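Ferulic acid decarboxylase 1 (Candida dubliniensis, PDB 4ZAD) catalyses the reversible, prenylated-flavin-dependent decarboxylation of aromatic acids such as ferulic, p-coumaric and cinnamic acid to their vinyl derivatives. Local coordinates at residues 214-219 against 305-310; 418-423 against 429-434; 76-81 against 93-98. All coordinates share one frame; numbering follows the deposited sequence.

Interaction 1. Residues 214-219 against 305-310; sequences IPFALC and YRVNHI
One face of the Phe-216 ring is met over its centre by Tyr-305 CD2, which stands 3.8 Å above the Phe-216 ring plane. The Tyr-305 ring is turned at 81° to it with centroids 5.2 Å apart, so the pair is T-shaped, the tyrosine giving the edge and the phenylalanine the face. At the rim of the phenylalanine lie two more atoms of the other strand: Phe-216 CE2 is 3.5 Å from Arg-306 O, and Phe-216 CZ is 4.0 Å from Val-307 CG2. Phe-216 CE2 also touches Tyr-305 CB at 3.8 Å. The two strands belong to the antiparallel sheet of the Rift-related domain but are not paired with each other; strand 270-277 pairs with both, consistent with a curled or branched sheet. The axes of segments 214-219 and 305-310 approach to 8.6 Å and cross at 73°. With CB already directed at 305-310, chi1 of 88° puts Phe-216 CG between the backbone N and the carbonyl carbon, and the ring presents its face to Tyr-305. Trp-163 of strand 162-166 stacks with Tyr-305 and also meets Phe-216, extending the aromatic cluster. The guanidinium of Arg-306 leads elsewhere, to a salt bridge with Asp-277.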
ATOM      1  N   ILE A 214     -39.292 -15.903 -16.270  1.00 32.34           N
ATOM      2  CA  ILE A 214     -38.078 -16.697 -15.936  1.00 31.26           C
ATOM      3  C   ILE A 214     -38.150 -17.094 -14.455  1.00 30.65           C
ATOM      4  O   ILE A 214     -38.116 -16.231 -13.566  1.00 30.70           O
ATOM      5  CB  ILE A 214     -36.749 -15.880 -16.138  1.00 30.94           C
ATOM      6  CG1 ILE A 214     -36.725 -15.140 -17.476  1.00 31.50           C
ATOM      7  CG2 ILE A 214     -35.539 -16.769 -16.011  1.00 30.03           C
ATOM      8  CD1 ILE A 214     -35.957 -13.779 -17.478  1.00 28.95           C
ATOM      9  N   PRO A 215     -38.275 -18.394 -14.166  1.00 29.93           N
ATOM     10  CA  PRO A 215     -38.317 -18.805 -12.773  1.00 29.07           C
ATOM     11  C   PRO A 215     -37.023 -18.483 -12.018  1.00 29.02           C
ATOM     12  O   PRO A 215     -35.915 -18.682 -12.559  1.00 28.18           O
ATOM     13  CB  PRO A 215     -38.478 -20.320 -12.879  1.00 28.51           C
ATOM     14  CG  PRO A 215     -39.212 -20.516 -14.100  1.00 28.87           C
ATOM     15  CD  PRO A 215     -38.639 -19.511 -15.051  1.00 30.12           C
ATOM     16  N   PHE A 216     -37.191 -18.011 -10.780  1.00 28.39           N
ATOM     17  CA  PHE A 216     -36.089 -17.764  -9.884  1.00 27.92           C
ATOM     18  C   PHE A 216     -36.418 -18.149  -8.452  1.00 27.26           C
ATOM     19  O   PHE A 216     -37.565 -18.131  -8.051  1.00 26.72           O
ATOM     20  CB  PHE A 216     -35.652 -16.293  -9.946  1.00 27.87           C
ATOM     21  CG  PHE A 216     -36.393 -15.388  -9.010  1.00 27.75           C
ATOM     22  CD1 PHE A 216     -35.964 -15.214  -7.708  1.00 28.32           C
ATOM     23  CD2 PHE A 216     -37.497 -14.686  -9.437  1.00 28.44           C
ATOM     24  CE1 PHE A 216     -36.639 -14.357  -6.838  1.00 28.43           C
ATOM     25  CE2 PHE A 216     -38.181 -13.843  -8.577  1.00 28.15           C
ATOM     26  CZ  PHE A 216     -37.745 -13.667  -7.284  1.00 28.00           C
ATOM     27  N   ALA A 217     -35.373 -18.502  -7.701  1.00 26.76           N
ATOM     28  CA  ALA A 217     -35.416 -18.522  -6.237  1.00 26.33           C
ATOM     29  C   ALA A 217     -34.281 -17.630  -5.759  1.00 26.00           C
ATOM     30  O   ALA A 217     -33.292 -17.450  -6.451  1.00 27.66           O
ATOM     31  CB  ALA A 217     -35.280 -19.942  -5.658  1.00 25.80           C
ATOM     32  N   LEU A 218     -34.473 -17.026  -4.608  1.00 25.35           N
ATOM     33  CA  LEU A 218     -33.527 -16.151  -4.009  1.00 24.93           C
ATOM     34  C   LEU A 218     -33.452 -16.642  -2.583  1.00 24.56           C
ATOM     35  O   LEU A 218     -34.439 -16.566  -1.871  1.00 24.23           O
ATOM     36  CB  LEU A 218     -34.026 -14.704  -4.044  1.00 25.15           C
ATOM     37  CG  LEU A 218     -33.198 -13.743  -3.148  1.00 25.83           C
ATOM     38  CD1 LEU A 218     -31.683 -13.677  -3.631  1.00 25.83           C
ATOM     39  CD2 LEU A 218     -33.812 -12.364  -3.052  1.00 24.75           C
ATOM     40  N   CYS A 219     -32.285 -17.142  -2.175  1.00 24.58           N
ATOM     41  CA  CYS A 219     -32.148 -17.959  -0.959  1.00 24.44           C
ATOM     42  C   CYS A 219     -31.257 -17.261   0.033  1.00 24.65           C
ATOM     43  O   CYS A 219     -30.143 -16.886  -0.308  1.00 25.93           O
ATOM     44  CB  CYS A 219     -31.580 -19.332  -1.314  1.00 24.05           C
ATOM     45  SG  CYS A 219     -32.525 -20.251  -2.620  1.00 24.55           S
ATOM     46  N   TYR A 305     -37.529  -8.575 -10.604  1.00 26.82           N
ATOM     47  CA  TYR A 305     -37.835  -9.884 -10.058  1.00 27.20           C
ATOM     48  C   TYR A 305     -39.123  -9.757  -9.297  1.00 27.79           C
ATOM     49  O   TYR A 305     -39.186  -9.020  -8.309  1.00 28.69           O
ATOM     50  CB  TYR A 305     -36.765 -10.346  -9.075  1.00 26.88           C
ATOM     51  CG  TYR A 305     -35.375 -10.572  -9.619  1.00 25.96           C
ATOM     52  CD1 TYR A 305     -34.504  -9.521  -9.792  1.00 25.15           C
ATOM     53  CD2 TYR A 305     -34.899 -11.863  -9.873  1.00 26.63           C
ATOM     54  CE1 TYR A 305     -33.217  -9.719 -10.239  1.00 24.75           C
ATOM     55  CE2 TYR A 305     -33.594 -12.076 -10.329  1.00 25.11           C
ATOM     56  CZ  TYR A 305     -32.764 -10.994 -10.497  1.00 26.56           C
ATOM     57  OH  TYR A 305     -31.465 -11.169 -10.937  1.00 30.48           O
ATOM     58  N   ARG A 306     -40.141 -10.482  -9.734  1.00 28.17           N
ATOM     59  CA  ARG A 306     -41.452 -10.408  -9.130  1.00 28.20           C
ATOM     60  C   ARG A 306     -41.534 -11.577  -8.231  1.00 28.45           C
ATOM     61  O   ARG A 306     -41.520 -12.695  -8.700  1.00 28.53           O
ATOM     62  CB  ARG A 306     -42.536 -10.503 -10.184  1.00 28.09           C
ATOM     63  CG  ARG A 306     -42.356  -9.507 -11.360  1.00 30.43           C
ATOM     64  CD  ARG A 306     -43.569  -9.563 -12.367  1.00 32.02           C
ATOM     65  NE  ARG A 306     -43.456  -8.540 -13.394  1.00 32.40           N
ATOM     66  CZ  ARG A 306     -43.818  -7.264 -13.240  1.00 34.78           C
ATOM     67  NH1 ARG A 306     -44.339  -6.837 -12.075  1.00 33.00           N
ATOM     68  NH2 ARG A 306     -43.644  -6.401 -14.260  1.00 35.03           N
ATOM     69  N   VAL A 307     -41.618 -11.326  -6.927  1.00 29.58           N
ATOM     70  CA  VAL A 307     -41.688 -12.390  -5.892  1.00 29.61           C
ATOM     71  C   VAL A 307     -43.146 -12.825  -5.693  1.00 30.68           C
ATOM     72  O   VAL A 307     -43.978 -11.998  -5.373  1.00 32.09           O
ATOM     73  CB  VAL A 307     -41.131 -11.837  -4.544  1.00 29.50           C
ATOM     74  CG1 VAL A 307     -41.211 -12.856  -3.420  1.00 28.91           C
ATOM     75  CG2 VAL A 307     -39.714 -11.335  -4.736  1.00 26.89           C
ATOM     76  N   ASN A 308     -43.444 -14.105  -5.900  1.00 31.51           N
ATOM     77  CA  ASN A 308     -44.771 -14.674  -5.691  1.00 32.06           C
ATOM     78  C   ASN A 308     -44.893 -15.464  -4.386  1.00 32.31           C
ATOM     79  O   ASN A 308     -45.988 -15.758  -3.959  1.00 33.41           O
ATOM     80  CB  ASN A 308     -45.161 -15.659  -6.830  1.00 32.61           C
ATOM     81  CG  ASN A 308     -45.153 -15.035  -8.260  1.00 33.48           C
ATOM     82  OD1 ASN A 308     -44.917 -15.775  -9.248  1.00 34.01           O
ATOM     83  ND2 ASN A 308     -45.418 -13.716  -8.382  1.00 30.50           N
ATOM     84  N   HIS A 309     -43.794 -15.864  -3.769  1.00 32.26           N
ATOM     85  CA  HIS A 309     -43.853 -16.769  -2.620  1.00 32.32           C
ATOM     86  C   HIS A 309     -42.676 -16.497  -1.723  1.00 31.98           C
ATOM     87  O   HIS A 309     -41.726 -15.875  -2.158  1.00 32.41           O
ATOM     88  CB  HIS A 309     -43.834 -18.248  -3.066  1.00 32.27           C
ATOM     89  CG  HIS A 309     -44.267 -19.207  -2.000  1.00 33.02           C
ATOM     90  ND1 HIS A 309     -45.593 -19.414  -1.673  1.00 33.77           N
ATOM     91  CD2 HIS A 309     -43.547 -20.002  -1.174  1.00 34.95           C
ATOM     92  CE1 HIS A 309     -45.667 -20.317  -0.708  1.00 34.97           C
ATOM     93  NE2 HIS A 309     -44.438 -20.688  -0.385  1.00 33.81           N
ATOM     94  N   ILE A 310     -42.770 -16.923  -0.466  1.00 31.58           N
ATOM     95  CA  ILE A 310     -41.665 -16.862   0.479  1.00 31.44           C
ATOM     96  C   ILE A 310     -41.889 -17.969   1.492  1.00 31.86           C
ATOM     97  O   ILE A 310     -43.003 -18.160   2.006  1.00 31.28           O
ATOM     98  CB  ILE A 310     -41.583 -15.540   1.268  1.00 31.78           C
ATOM     99  CG1 ILE A 310     -41.215 -14.359   0.370  1.00 31.58           C
ATOM    100  CG2 ILE A 310     -40.553 -15.644   2.448  1.00 30.28           C
ATOM    101  CD1 ILE A 310     -41.297 -13.005   1.109  1.00 33.05           C
TER

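Interaction 2. Residues 418-423 against 429-434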
ATOM      1  N   ASP A 418       9.681 -14.476  -7.459  1.00 23.33           N
ATOM      2  CA  ASP A 418       9.185 -15.384  -6.443  1.00 24.13           C
ATOM      3  C   ASP A 418       9.789 -15.116  -5.071  1.00 24.09           C
ATOM      4  O   ASP A 418       9.682 -15.955  -4.201  1.00 23.65           O
ATOM      5  CB  ASP A 418       9.476 -16.844  -6.881  1.00 25.37           C
ATOM      6  CG  ASP A 418      10.983 -17.119  -7.016  1.00 28.15           C
ATOM      7  OD1 ASP A 418      11.618 -17.368  -5.969  1.00 31.67           O
ATOM      8  OD2 ASP A 418      11.539 -16.976  -8.133  1.00 32.46           O
ATOM      9  N   ASP A 419      10.424 -13.958  -4.880  1.00 24.60           N
ATOM     10  CA  ASP A 419      10.936 -13.521  -3.551  1.00 24.99           C
ATOM     11  C   ASP A 419       9.823 -12.800  -2.751  1.00 24.24           C
ATOM     12  O   ASP A 419       9.940 -12.566  -1.551  1.00 22.42           O
ATOM     13  CB  ASP A 419      12.155 -12.594  -3.726  1.00 25.07           C
ATOM     14  CG  ASP A 419      11.823 -11.327  -4.545  1.00 28.16           C
ATOM     15  OD1 ASP A 419      11.275 -11.470  -5.690  1.00 28.29           O
ATOM     16  OD2 ASP A 419      12.111 -10.191  -4.032  1.00 29.99           O
ATOM     17  N   ILE A 420       8.751 -12.452  -3.455  1.00 23.48           N
ATOM     18  CA  ILE A 420       7.677 -11.657  -2.888  1.00 23.56           C
ATOM     19  C   ILE A 420       6.505 -12.562  -2.526  1.00 23.18           C
ATOM     20  O   ILE A 420       5.931 -13.234  -3.416  1.00 23.96           O
ATOM     21  CB  ILE A 420       7.176 -10.591  -3.915  1.00 23.12           C
ATOM     22  CG1 ILE A 420       8.304  -9.650  -4.295  1.00 21.82           C
ATOM     23  CG2 ILE A 420       6.019  -9.814  -3.374  1.00 23.41           C
ATOM     24  CD1 ILE A 420       8.889  -8.988  -3.181  1.00 20.32           C
ATOM     25  N   ASP A 421       6.153 -12.585  -1.243  1.00 22.19           N
ATOM     26  CA  ASP A 421       4.907 -13.228  -0.795  1.00 22.00           C
ATOM     27  C   ASP A 421       3.806 -12.255  -1.206  1.00 20.62           C
ATOM     28  O   ASP A 421       3.625 -11.211  -0.595  1.00 20.72           O
ATOM     29  CB  ASP A 421       4.961 -13.523   0.714  1.00 22.07           C
ATOM     30  CG  ASP A 421       3.613 -13.970   1.316  1.00 25.62           C
ATOM     31  OD1 ASP A 421       2.641 -14.194   0.578  1.00 28.42           O
ATOM     32  OD2 ASP A 421       3.527 -14.078   2.582  1.00 29.85           O
ATOM     33  N   ILE A 422       3.124 -12.577  -2.298  1.00 19.56           N
ATOM     34  CA  ILE A 422       2.130 -11.675  -2.858  1.00 19.19           C
ATOM     35  C   ILE A 422       0.944 -11.425  -1.919  1.00 19.31           C
ATOM     36  O   ILE A 422       0.173 -10.512  -2.161  1.00 18.39           O
ATOM     37  CB  ILE A 422       1.604 -12.115  -4.258  1.00 18.52           C
ATOM     38  CG1 ILE A 422       0.949 -13.510  -4.194  1.00 18.51           C
ATOM     39  CG2 ILE A 422       2.713 -12.010  -5.276  1.00 17.24           C
ATOM     40  CD1 ILE A 422       0.375 -14.006  -5.506  1.00 17.86           C
ATOM     41  N   PHE A 423       0.811 -12.244  -0.880  1.00 19.73           N
ATOM     42  CA  PHE A 423      -0.272 -12.124   0.068  1.00 20.95           C
ATOM     43  C   PHE A 423       0.044 -11.116   1.126  1.00 21.72           C
ATOM     44  O   PHE A 423      -0.822 -10.770   1.907  1.00 22.11           O
ATOM     45  CB  PHE A 423      -0.605 -13.476   0.734  1.00 20.59           C
ATOM     46  CG  PHE A 423      -1.179 -14.484  -0.226  1.00 23.34           C
ATOM     47  CD1 PHE A 423      -0.326 -15.287  -1.011  1.00 24.20           C
ATOM     48  CD2 PHE A 423      -2.571 -14.601  -0.392  1.00 24.05           C
ATOM     49  CE1 PHE A 423      -0.849 -16.198  -1.907  1.00 24.15           C
ATOM     50  CE2 PHE A 423      -3.097 -15.544  -1.269  1.00 24.25           C
ATOM     51  CZ  PHE A 423      -2.234 -16.326  -2.039  1.00 24.98           C
ATOM     52  N   ILE A 429       3.677  -3.990  -2.509  1.00 19.10           N
ATOM     53  CA  ILE A 429       3.872  -2.574  -2.815  1.00 18.19           C
ATOM     54  C   ILE A 429       5.347  -2.190  -2.945  1.00 17.61           C
ATOM     55  O   ILE A 429       5.670  -1.330  -3.711  1.00 18.20           O
ATOM     56  CB  ILE A 429       3.158  -1.632  -1.828  1.00 18.01           C
ATOM     57  CG1 ILE A 429       3.111  -0.208  -2.391  1.00 17.08           C
ATOM     58  CG2 ILE A 429       3.918  -1.580  -0.471  1.00 16.95           C
ATOM     59  CD1 ILE A 429       2.615  -0.054  -3.769  1.00 16.61           C
ATOM     60  N   TRP A 430       6.243  -2.813  -2.204  1.00 17.68           N
ATOM     61  CA  TRP A 430       7.672  -2.585  -2.420  1.00 18.23           C
ATOM     62  C   TRP A 430       8.037  -2.960  -3.848  1.00 18.90           C
ATOM     63  O   TRP A 430       8.615  -2.202  -4.583  1.00 19.24           O
ATOM     64  CB  TRP A 430       8.488  -3.416  -1.435  1.00 18.31           C
ATOM     65  CG  TRP A 430       9.941  -3.419  -1.640  1.00 17.23           C
ATOM     66  CD1 TRP A 430      10.733  -2.345  -1.766  1.00 19.08           C
ATOM     67  CD2 TRP A 430      10.802  -4.566  -1.716  1.00 16.04           C
ATOM     68  NE1 TRP A 430      12.042  -2.732  -1.948  1.00 19.37           N
ATOM     69  CE2 TRP A 430      12.109  -4.093  -1.902  1.00 15.82           C
ATOM     70  CE3 TRP A 430      10.589  -5.941  -1.653  1.00 17.63           C
ATOM     71  CZ2 TRP A 430      13.196  -4.934  -2.006  1.00 16.47           C
ATOM     72  CZ3 TRP A 430      11.688  -6.799  -1.763  1.00 16.76           C
ATOM     73  CH2 TRP A 430      12.962  -6.293  -1.918  1.00 15.66           C
ATOM     74  N   ALA A 431       7.638  -4.145  -4.244  1.00 19.86           N
ATOM     75  CA  ALA A 431       8.000  -4.650  -5.540  1.00 20.10           C
ATOM     76  C   ALA A 431       7.378  -3.813  -6.650  1.00 20.73           C
ATOM     77  O   ALA A 431       7.950  -3.684  -7.725  1.00 21.83           O
ATOM     78  CB  ALA A 431       7.588  -6.108  -5.640  1.00 19.33           C
ATOM     79  N   TYR A 432       6.206  -3.237  -6.417  1.00 20.92           N
ATOM     80  CA  TYR A 432       5.478  -2.618  -7.527  1.00 20.56           C
ATOM     81  C   TYR A 432       6.077  -1.276  -7.840  1.00 20.64           C
ATOM     82  O   TYR A 432       6.147  -0.859  -8.989  1.00 20.89           O
ATOM     83  CB  TYR A 432       4.005  -2.463  -7.185  1.00 20.54           C
ATOM     84  CG  TYR A 432       3.188  -1.682  -8.214  1.00 21.29           C
ATOM     85  CD1 TYR A 432       2.542  -2.335  -9.233  1.00 23.00           C
ATOM     86  CD2 TYR A 432       3.066  -0.304  -8.150  1.00 21.47           C
ATOM     87  CE1 TYR A 432       1.784  -1.655 -10.167  1.00 24.73           C
ATOM     88  CE2 TYR A 432       2.317   0.404  -9.087  1.00 23.18           C
ATOM     89  CZ  TYR A 432       1.671  -0.287 -10.096  1.00 25.76           C
ATOM     90  OH  TYR A 432       0.911   0.358 -11.044  1.00 26.83           O
ATOM     91  N   THR A 433       6.497  -0.577  -6.799  1.00 20.80           N
ATOM     92  CA  THR A 433       7.001   0.768  -6.976  1.00 20.80           C
ATOM     93  C   THR A 433       8.476   0.731  -7.367  1.00 20.30           C
ATOM     94  O   THR A 433       8.921   1.576  -8.125  1.00 20.82           O
ATOM     95  CB  THR A 433       6.757   1.603  -5.729  1.00 20.87           C
ATOM     96  OG1 THR A 433       7.328   0.955  -4.617  1.00 21.34           O
ATOM     97  CG2 THR A 433       5.283   1.686  -5.452  1.00 22.57           C
ATOM     98  N   THR A 434       9.222  -0.264  -6.897  1.00 20.19           N
ATOM     99  CA  THR A 434      10.660  -0.322  -7.150  1.00 20.24           C
ATOM    100  C   THR A 434      11.075  -1.159  -8.351  1.00 20.88           C
ATOM    101  O   THR A 434      12.216  -1.074  -8.756  1.00 21.12           O
ATOM    102  CB  THR A 434      11.474  -0.793  -5.870  1.00 20.42           C
ATOM    103  OG1 THR A 434      11.085  -2.118  -5.446  1.00 19.90           O
ATOM    104  CG2 THR A 434      11.260   0.157  -4.748  1.00 17.82           C
TER
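Trp-430 and Ala-431, side by side on the helix, receive Ile-420 and Asp-419 of the preceding loop, in which Asp-421 OD1 accepts from Phe-423 N at 3.0 Å, an Asx turn shortly before the helix begins. Ile-429 opens the helical segment with intrahelical bonds: its O accepts both Thr-433 N and Thr-433 OG1, the hydroxyl lying in the carbonyl plane at 3.0 Å from Ile-429 O. Trp-430 comes next, its CG anti to the backbone N (chi1 173°), and the benzene part of its indole meets the loop. Ile-420 CD1 approaches Trp-430 CE3 obliquely at 3.8 Å, while Asp-419 OD2 stands 4.1 Å from Trp-430 CZ3 with the carboxylate and ring planes 72° apart. That carboxylate is salt-bridged to Arg-435, which also makes a cation-pi contact with the indole, so the aspartate and the ring share one cationic partner. Trp-430 also reaches the dimer interface: its NE1 bonds to His-291 O of the second subunit, and its ring stacks on Tyr-293 of that subunit. Ala-431 CB packs against Ile-420 CG1 at 3.9 Å. The isoleucine thus bears on two consecutive helical residues. Thr-434 ends the segment by turning its OG1 back to Trp-430 O, 2.6 Å away, from above the carbonyl plane. Thr-434 OG1 also lies over one face of the indole, offset toward the rim, and is hydrogen-bonded with Tyr-293 OH of the second subunit. Helix 425-434 therefore lies between the partner chain and its own mixed sheet, where Ala-431 rests on Val-416 of strand 412-417, while Ile-422 of the loop touches strands 356-360 and 369-374.

Interaction 3. Residues 76-81 against 93-98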
ATOM      1  N   GLY A  76     -16.110 -11.036   6.755  1.00 27.38           N
ATOM      2  CA  GLY A  76     -15.199  -9.953   7.090  1.00 27.79           C
ATOM      3  C   GLY A  76     -14.010 -10.558   7.793  1.00 28.34           C
ATOM      4  O   GLY A  76     -14.083 -11.696   8.213  1.00 28.21           O
ATOM      5  N   LEU A  77     -12.929  -9.805   7.962  1.00 29.47           N
ATOM      6  CA  LEU A  77     -11.746 -10.386   8.597  1.00 30.42           C
ATOM      7  C   LEU A  77     -11.871 -10.397  10.135  1.00 31.64           C
ATOM      8  O   LEU A  77     -12.474  -9.488  10.746  1.00 31.66           O
ATOM      9  CB  LEU A  77     -10.467  -9.673   8.184  1.00 29.96           C
ATOM     10  CG  LEU A  77     -10.092  -9.691   6.710  1.00 29.31           C
ATOM     11  CD1 LEU A  77      -8.814  -8.868   6.538  1.00 25.29           C
ATOM     12  CD2 LEU A  77      -9.928 -11.119   6.156  1.00 27.48           C
ATOM     13  N   ARG A  78     -11.266 -11.429  10.718  1.00 31.83           N
ATOM     14  CA  ARG A  78     -11.231 -11.676  12.153  1.00 32.51           C
ATOM     15  C   ARG A  78     -10.010 -11.030  12.761  1.00 33.49           C
ATOM     16  O   ARG A  78      -9.019 -10.856  12.071  1.00 34.69           O
ATOM     17  CB  ARG A  78     -11.093 -13.176  12.333  1.00 33.07           C
ATOM     18  CG  ARG A  78     -10.746 -13.662  13.703  1.00 30.75           C
ATOM     19  CD  ARG A  78     -10.812 -15.135  13.744  1.00 28.68           C
ATOM     20  NE  ARG A  78     -12.189 -15.610  13.745  1.00 27.97           N
ATOM     21  CZ  ARG A  78     -12.563 -16.835  14.083  1.00 28.41           C
ATOM     22  NH1 ARG A  78     -11.648 -17.734  14.440  1.00 30.33           N
ATOM     23  NH2 ARG A  78     -13.858 -17.168  14.049  1.00 27.17           N
ATOM     24  N   GLY A  79     -10.036 -10.723  14.056  1.00 34.03           N
ATOM     25  CA  GLY A  79      -8.975  -9.906  14.647  1.00 34.71           C
ATOM     26  C   GLY A  79      -7.888 -10.549  15.511  1.00 35.25           C
ATOM     27  O   GLY A  79      -6.914  -9.855  15.874  1.00 34.31           O
ATOM     28  N   PHE A  80      -8.046 -11.835  15.848  1.00 35.38           N
ATOM     29  CA  PHE A  80      -7.099 -12.477  16.727  1.00 35.97           C
ATOM     30  C   PHE A  80      -6.134 -13.487  16.101  1.00 36.74           C
ATOM     31  O   PHE A  80      -4.904 -13.422  16.350  1.00 38.53           O
ATOM     32  CB  PHE A  80      -7.718 -13.043  18.020  1.00 35.88           C
ATOM     33  CG  PHE A  80      -9.101 -13.643  17.891  1.00 35.68           C
ATOM     34  CD1 PHE A  80     -10.232 -12.829  17.767  1.00 36.01           C
ATOM     35  CD2 PHE A  80      -9.285 -15.013  18.050  1.00 35.87           C
ATOM     36  CE1 PHE A  80     -11.519 -13.372  17.716  1.00 33.21           C
ATOM     37  CE2 PHE A  80     -10.547 -15.567  17.977  1.00 35.52           C
ATOM     38  CZ  PHE A  80     -11.678 -14.731  17.808  1.00 35.25           C
ATOM     39  N   GLY A  81      -6.617 -14.450  15.346  1.00 36.03           N
ATOM     40  CA  GLY A  81      -5.666 -15.487  14.938  1.00 34.98           C
ATOM     41  C   GLY A  81      -5.454 -15.304  13.462  1.00 33.97           C
ATOM     42  O   GLY A  81      -4.990 -14.239  12.997  1.00 33.93           O
ATOM     43  N   LEU A  93     -13.269 -25.858   6.833  1.00 30.55           N
ATOM     44  CA  LEU A  93     -11.865 -26.168   7.047  1.00 31.08           C
ATOM     45  C   LEU A  93     -11.484 -25.728   8.443  1.00 31.78           C
ATOM     46  O   LEU A  93     -12.256 -25.061   9.112  1.00 32.24           O
ATOM     47  CB  LEU A  93     -10.998 -25.402   6.044  1.00 31.02           C
ATOM     48  CG  LEU A  93     -11.198 -25.578   4.534  1.00 29.65           C
ATOM     49  CD1 LEU A  93     -10.420 -24.513   3.826  1.00 24.63           C
ATOM     50  CD2 LEU A  93     -10.734 -26.958   4.079  1.00 28.74           C
ATOM     51  N   ASP A  94     -10.276 -26.090   8.870  1.00 32.86           N
ATOM     52  CA  ASP A  94      -9.705 -25.581  10.110  1.00 33.19           C
ATOM     53  C   ASP A  94      -9.662 -24.067  10.000  1.00 32.87           C
ATOM     54  O   ASP A  94      -9.171 -23.529   9.021  1.00 32.16           O
ATOM     55  CB  ASP A  94      -8.304 -26.158  10.351  1.00 33.97           C
ATOM     56  CG  ASP A  94      -7.651 -25.652  11.677  1.00 34.70           C
ATOM     57  OD1 ASP A  94      -7.585 -24.434  11.906  1.00 35.14           O
ATOM     58  OD2 ASP A  94      -7.181 -26.479  12.482  1.00 37.62           O
ATOM     59  N   SER A  95     -10.192 -23.381  11.010  1.00 33.16           N
ATOM     60  CA  SER A  95     -10.296 -21.919  10.948  1.00 33.16           C
ATOM     61  C   SER A  95      -8.951 -21.193  10.825  1.00 33.03           C
ATOM     62  O   SER A  95      -8.918 -20.055  10.384  1.00 32.52           O
ATOM     63  CB  SER A  95     -11.122 -21.370  12.124  1.00 33.37           C
ATOM     64  OG  SER A  95     -10.666 -21.832  13.371  1.00 32.51           O
ATOM     65  N   GLN A  96      -7.846 -21.848  11.188  1.00 33.08           N
ATOM     66  CA  GLN A  96      -6.519 -21.245  11.009  1.00 33.03           C
ATOM     67  C   GLN A  96      -5.947 -21.461   9.610  1.00 32.98           C
ATOM     68  O   GLN A  96      -4.847 -20.988   9.286  1.00 33.68           O
ATOM     69  CB  GLN A  96      -5.541 -21.733  12.081  1.00 33.48           C
ATOM     70  CG  GLN A  96      -6.066 -21.569  13.509  1.00 33.11           C
ATOM     71  CD  GLN A  96      -6.607 -20.192  13.739  1.00 32.15           C
ATOM     72  OE1 GLN A  96      -5.849 -19.218  13.749  1.00 31.73           O
ATOM     73  NE2 GLN A  96      -7.924 -20.088  13.897  1.00 28.99           N
ATOM     74  N   THR A  97      -6.696 -22.146   8.765  1.00 32.46           N
ATOM     75  CA  THR A  97      -6.297 -22.283   7.388  1.00 32.19           C
ATOM     76  C   THR A  97      -6.122 -20.914   6.740  1.00 32.50           C
ATOM     77  O   THR A  97      -7.083 -20.176   6.596  1.00 33.41           O
ATOM     78  CB  THR A  97      -7.302 -23.113   6.615  1.00 31.93           C
ATOM     79  OG1 THR A  97      -7.476 -24.352   7.302  1.00 29.60           O
ATOM     80  CG2 THR A  97      -6.792 -23.370   5.209  1.00 31.62           C
ATOM     81  N   PRO A  98      -4.887 -20.558   6.370  1.00 32.57           N
ATOM     82  CA  PRO A  98      -4.688 -19.261   5.779  1.00 32.51           C
ATOM     83  C   PRO A  98      -5.144 -19.232   4.337  1.00 32.50           C
ATOM     84  O   PRO A  98      -5.384 -20.286   3.732  1.00 32.45           O
ATOM     85  CB  PRO A  98      -3.167 -19.054   5.861  1.00 33.31           C
ATOM     86  CG  PRO A  98      -2.578 -20.326   6.337  1.00 32.34           C
ATOM     87  CD  PRO A  98      -3.643 -21.340   6.419  1.00 32.38           C
TER
HETATM   88  O   HOH W   1      -8.362 -16.765  14.581  1.00 17.75           O
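Arg-78 carries its guanidinium across to the Ser-95 and Gln-96 side chains; Ser-95 CB and Gln-96 NE2 meet the guanidinium obliquely, Arg-78 NH1 being 4.3 Å from Ser-95 CB. The segments lie in the loops before and after helix 85-90 in the N-terminal domain, and 93-98 contains a type I beta turn from Asp-94 to Thr-97. Asp-94 closes the turn twice over, by its O to Thr-97 and its OD1 to Gln-96 N. Asp-94 O accepts Thr-97 N at 2.8 Å and also Thr-97 OG1, while Asp-94 OD1 takes Gln-96 N at 2.7 Å, nearly along the carboxylate C-O direction, forming an Asx turn. Pro-98 follows at the N-cap position of helix 99-108. The arginine is held chiefly by acids outside the two loops: NH1 is salt-bridged to Glu-19 and NH2 to Asp-21. Glu-19 is also hydrogen-bonded to Ser-95 OG, making it a carboxylate shared by both sides of the contact and probably offsetting the arginine's charge there. Over one face of the guanidinium, offset toward its rim, lies Phe-80 CZ, 4.1 Å above the guanidinium plane. Gln-96 bends at chi2 (-49°), which folds its amide back toward the first loop. Gln-96 OE1 then sits 3.9 Å from Gly-81 CA and accepts from the backbone N of Asn-82, while Gln-96 NE2 donates to Ser-95 OG with that oxygen close to the amide plane. A single water connects the two loops through weak bonds: it lies at the guanidinium edge, in plane, and accepts from Arg-78 NH1 and Gln-96 NE2, each 3.4 Å from the water oxygen.

The three contacts follow one another along the chain in the order 3, 1, 2 and fall in the N-terminal, Rift-related and C-terminal domains respectively. Interaction 1 is the one close to the cofactor: the Tyr-305 side chain is about 8 Å from the prenylated flavin, about 6 Å from the side chain of the flavin-binding Ala-178 and about 13 Å from the manganese ion. Interactions 2 and 3 lie away from the known cofactor and metal sites, with about 7 Å between their nearest atoms and 23 Å between centres. Interactions 1 and 2 occupy opposite sides of the chain's centre, 46 Å between centres, and only interaction 2 touches the second subunit.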